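PDB 4CCL: ribosomal protein uL16 3-hydroxylase from Escherichia coli, which catalyses the iron- and 2-oxoglutarate-dependent 3-hydroxylation of an arginine in ribosomal protein uL16 and works as a homodimer. Local coordinates for residues B[33-38]-B[196-201]. Sequence-based numbering, arbitrary orientation.
Sequences DPISPD and MNYSVG
The methyl end of Met196, modelled as selenomethionine, and the CG2 branch of Ile35 meet at the apolar centre, with CE 3.6 Å from CG2 and the two side chains crossing at about a right angle. The methionine chain bends at chi2, which sets SE, and again at chi3 (-92°), which brings CE against the 33-38 loop. There CE also reaches the carbonyl O of Ile35 and lies 4.1 Å from CD of Pro37, at the first turn of helix 37-45. Ile35 also touches Ile113 on strand 108-116 and Thr93 on helix 91-94. Beside this cluster the Tyr198 ring meets Pro34 tip to tip, its CE2 3.6 Å from CG of the proline, while CG2 of Ile35 lies more loosely at the ring edge. Strand 195-202 lies between 131-135 and 108-116 in the antiparallel sheet of the JmjC (cupin-type) domain. Met196 and Tyr198, two residues apart on it, both project toward the loop, and through these two side chains the 33-38 loop packs on one face of the sheet. Asn197 points away, its OD1 accepting hydrogen bonds from Trp142 and from Arg140, a probable substrate-binding residue. At the polar edge the Tyr198 hydroxyl donates a hydrogen bond to OD2 of Asp33 (OH to OD2 2.7 Å). The carboxylate oxygen lies in the plane of the ring and is approached on its anti side, 30° out of the carboxylate plane, the two planes being 65° apart. A phenylalanine in place of Tyr198 would keep the ring against Pro34 but would probably leave OD2 of Asp33 without its hydroxyl donor, and the loop without its hydrogen bond to this strand. The same OD2 accepts a second hydrogen bond, from the backbone N of Thr137.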
ATOM      1  N   ASP B  33      26.532  -3.787 -35.849  1.00 63.12           N
ATOM      2  CA  ASP B  33      26.306  -3.257 -34.514  1.00 66.18           C
ATOM      3  C   ASP B  33      25.846  -1.806 -34.552  1.00 66.95           C
ATOM      4  O   ASP B  33      26.417  -0.988 -35.271  1.00 71.48           O
ATOM      5  CB  ASP B  33      27.570  -3.396 -33.667  1.00 69.96           C
ATOM      6  CG  ASP B  33      27.964  -4.844 -33.450  1.00 69.40           C
ATOM      7  OD1 ASP B  33      28.042  -5.598 -34.442  1.00 74.51           O
ATOM      8  OD2 ASP B  33      28.184  -5.232 -32.285  1.00 69.11           O
ATOM      9  N   PRO B  34      24.798  -1.489 -33.777  1.00 61.92           N
ATOM     10  CA  PRO B  34      24.240  -0.134 -33.744  1.00 62.01           C
ATOM     11  C   PRO B  34      25.203   0.851 -33.094  1.00 65.16           C
ATOM     12  O   PRO B  34      25.179   2.040 -33.409  1.00 69.57           O
ATOM     13  CB  PRO B  34      22.985  -0.296 -32.881  1.00 57.11           C
ATOM     14  CG  PRO B  34      23.268  -1.478 -32.020  1.00 53.35           C
ATOM     15  CD  PRO B  34      24.100  -2.402 -32.856  1.00 57.64           C
ATOM     16  N   ILE B  35      26.053   0.348 -32.206  1.00 66.55           N
ATOM     17  CA  ILE B  35      26.948   1.201 -31.443  1.00 73.65           C
ATOM     18  C   ILE B  35      28.330   0.548 -31.336  1.00 75.87           C
ATOM     19  O   ILE B  35      28.480  -0.646 -31.599  1.00 81.08           O
ATOM     20  CB  ILE B  35      26.345   1.507 -30.046  1.00 72.58           C
ATOM     21  CG1 ILE B  35      26.954   2.772 -29.438  1.00 77.56           C
ATOM     22  CG2 ILE B  35      26.477   0.312 -29.122  1.00 65.08           C
ATOM     23  CD1 ILE B  35      26.483   3.064 -28.029  1.00 76.13           C
ATOM     24  N   SER B  36      29.334   1.335 -30.959  1.00 76.94           N
ATOM     25  CA  SER B  36      30.710   0.854 -30.860  1.00 73.99           C
ATOM     26  C   SER B  36      31.148   0.892 -29.397  1.00 74.57           C
ATOM     27  O   SER B  36      30.578   1.641 -28.605  1.00 79.88           O
ATOM     28  CB  SER B  36      31.644   1.716 -31.717  1.00 72.82           C
ATOM     29  OG  SER B  36      32.151   2.816 -30.979  1.00 70.34           O
ATOM     30  N   PRO B  37      32.138   0.060 -29.024  1.00 69.44           N
ATOM     31  CA  PRO B  37      32.626   0.012 -27.638  1.00 68.15           C
ATOM     32  C   PRO B  37      33.047   1.383 -27.109  1.00 71.00           C
ATOM     33  O   PRO B  37      32.882   1.668 -25.920  1.00 71.97           O
ATOM     34  CB  PRO B  37      33.847  -0.905 -27.737  1.00 67.80           C
ATOM     35  CG  PRO B  37      33.544  -1.800 -28.882  1.00 64.33           C
ATOM     36  CD  PRO B  37      32.810  -0.940 -29.875  1.00 66.92           C
ATOM     37  N   ASP B  38      33.581   2.216 -27.996  1.00 75.27           N
ATOM     38  CA  ASP B  38      33.975   3.577 -27.652  1.00 83.93           C
ATOM     39  C   ASP B  38      32.765   4.435 -27.302  1.00 83.68           C
ATOM     40  O   ASP B  38      32.723   5.064 -26.239  1.00 86.32           O
ATOM     41  CB  ASP B  38      34.760   4.215 -28.801  1.00 92.09           C
ATOM     42  CG  ASP B  38      36.199   3.749 -28.852  1.00102.78           C
ATOM     43  OD1 ASP B  38      36.737   3.376 -27.788  1.00106.46           O
ATOM     44  OD2 ASP B  38      36.792   3.758 -29.949  1.00109.51           O
HETATM   45  N   MSE B 196      30.498  -7.738 -27.877  1.00 57.05           N
HETATM   46  CA  MSE B 196      29.365  -6.868 -27.597  1.00 54.24           C
HETATM   47  C   MSE B 196      28.078  -7.689 -27.576  1.00 54.30           C
HETATM   48  O   MSE B 196      27.779  -8.421 -28.521  1.00 51.43           O
HETATM   49  CB  MSE B 196      29.268  -5.760 -28.648  1.00 51.88           C
HETATM   50  CG  MSE B 196      30.368  -4.717 -28.540  1.00 62.38           C
HETATM   51 SE   MSE B 196      29.946  -3.325 -27.239  1.00 84.10          SE
HETATM   52  CE  MSE B 196      29.106  -2.050 -28.447  1.00 69.65           C
ATOM     53  N   ASN B 197      27.328  -7.576 -26.485  1.00 49.09           N
ATOM     54  CA  ASN B 197      26.059  -8.280 -26.352  1.00 48.41           C
ATOM     55  C   ASN B 197      24.908  -7.315 -26.112  1.00 51.08           C
ATOM     56  O   ASN B 197      25.033  -6.358 -25.342  1.00 54.87           O
ATOM     57  CB  ASN B 197      26.122  -9.313 -25.224  1.00 47.57           C
ATOM     58  CG  ASN B 197      26.579 -10.677 -25.707  1.00 53.31           C
ATOM     59  OD1 ASN B 197      26.313 -11.693 -25.066  1.00 59.86           O
ATOM     60  ND2 ASN B 197      27.266 -10.706 -26.843  1.00 54.38           N
ATOM     61  N   TYR B 198      23.787  -7.577 -26.776  1.00 49.74           N
ATOM     62  CA  TYR B 198      22.628  -6.711 -26.666  1.00 44.51           C
ATOM     63  C   TYR B 198      21.464  -7.498 -26.102  1.00 47.98           C
ATOM     64  O   TYR B 198      20.879  -8.336 -26.780  1.00 47.64           O
ATOM     65  CB  TYR B 198      22.256  -6.156 -28.041  1.00 39.69           C
ATOM     66  CG  TYR B 198      23.412  -5.508 -28.759  1.00 46.42           C
ATOM     67  CD1 TYR B 198      24.335  -6.275 -29.462  1.00 43.53           C
ATOM     68  CD2 TYR B 198      23.590  -4.132 -28.727  1.00 47.37           C
ATOM     69  CE1 TYR B 198      25.399  -5.693 -30.114  1.00 41.45           C
ATOM     70  CE2 TYR B 198      24.652  -3.537 -29.379  1.00 50.61           C
ATOM     71  CZ  TYR B 198      25.553  -4.325 -30.071  1.00 51.92           C
ATOM     72  OH  TYR B 198      26.614  -3.744 -30.720  1.00 54.82           O
ATOM     73  N   SER B 199      21.095  -7.183 -24.869  1.00 48.25           N
ATOM     74  CA  SER B 199      20.015  -7.885 -24.204  1.00 46.56           C
ATOM     75  C   SER B 199      18.719  -7.094 -24.298  1.00 49.40           C
ATOM     76  O   SER B 199      18.611  -5.983 -23.762  1.00 56.93           O
ATOM     77  CB  SER B 199      20.379  -8.173 -22.745  1.00 45.19           C
ATOM     78  OG  SER B 199      21.505  -9.034 -22.665  1.00 51.24           O
ATOM     79  N   VAL B 200      17.741  -7.678 -24.984  1.00 42.28           N
ATOM     80  CA  VAL B 200      16.410  -7.113 -25.029  1.00 39.91           C
ATOM     81  C   VAL B 200      15.704  -7.774 -23.873  1.00 36.19           C
ATOM     82  O   VAL B 200      15.440  -8.982 -23.896  1.00 42.00           O
ATOM     83  CB  VAL B 200      15.665  -7.505 -26.316  1.00 46.49           C
ATOM     84  CG1 VAL B 200      14.267  -6.898 -26.325  1.00 45.44           C
ATOM     85  CG2 VAL B 200      16.449  -7.084 -27.545  1.00 46.16           C
ATOM     86  N   GLY B 201      15.411  -6.974 -22.855  1.00 38.48           N
ATOM     87  CA  GLY B 201      14.850  -7.484 -21.626  1.00 37.78           C
ATOM     88  C   GLY B 201      13.350  -7.330 -21.596  1.00 42.12           C
ATOM     89  O   GLY B 201      12.777  -6.533 -22.340  1.00 45.64           O
TER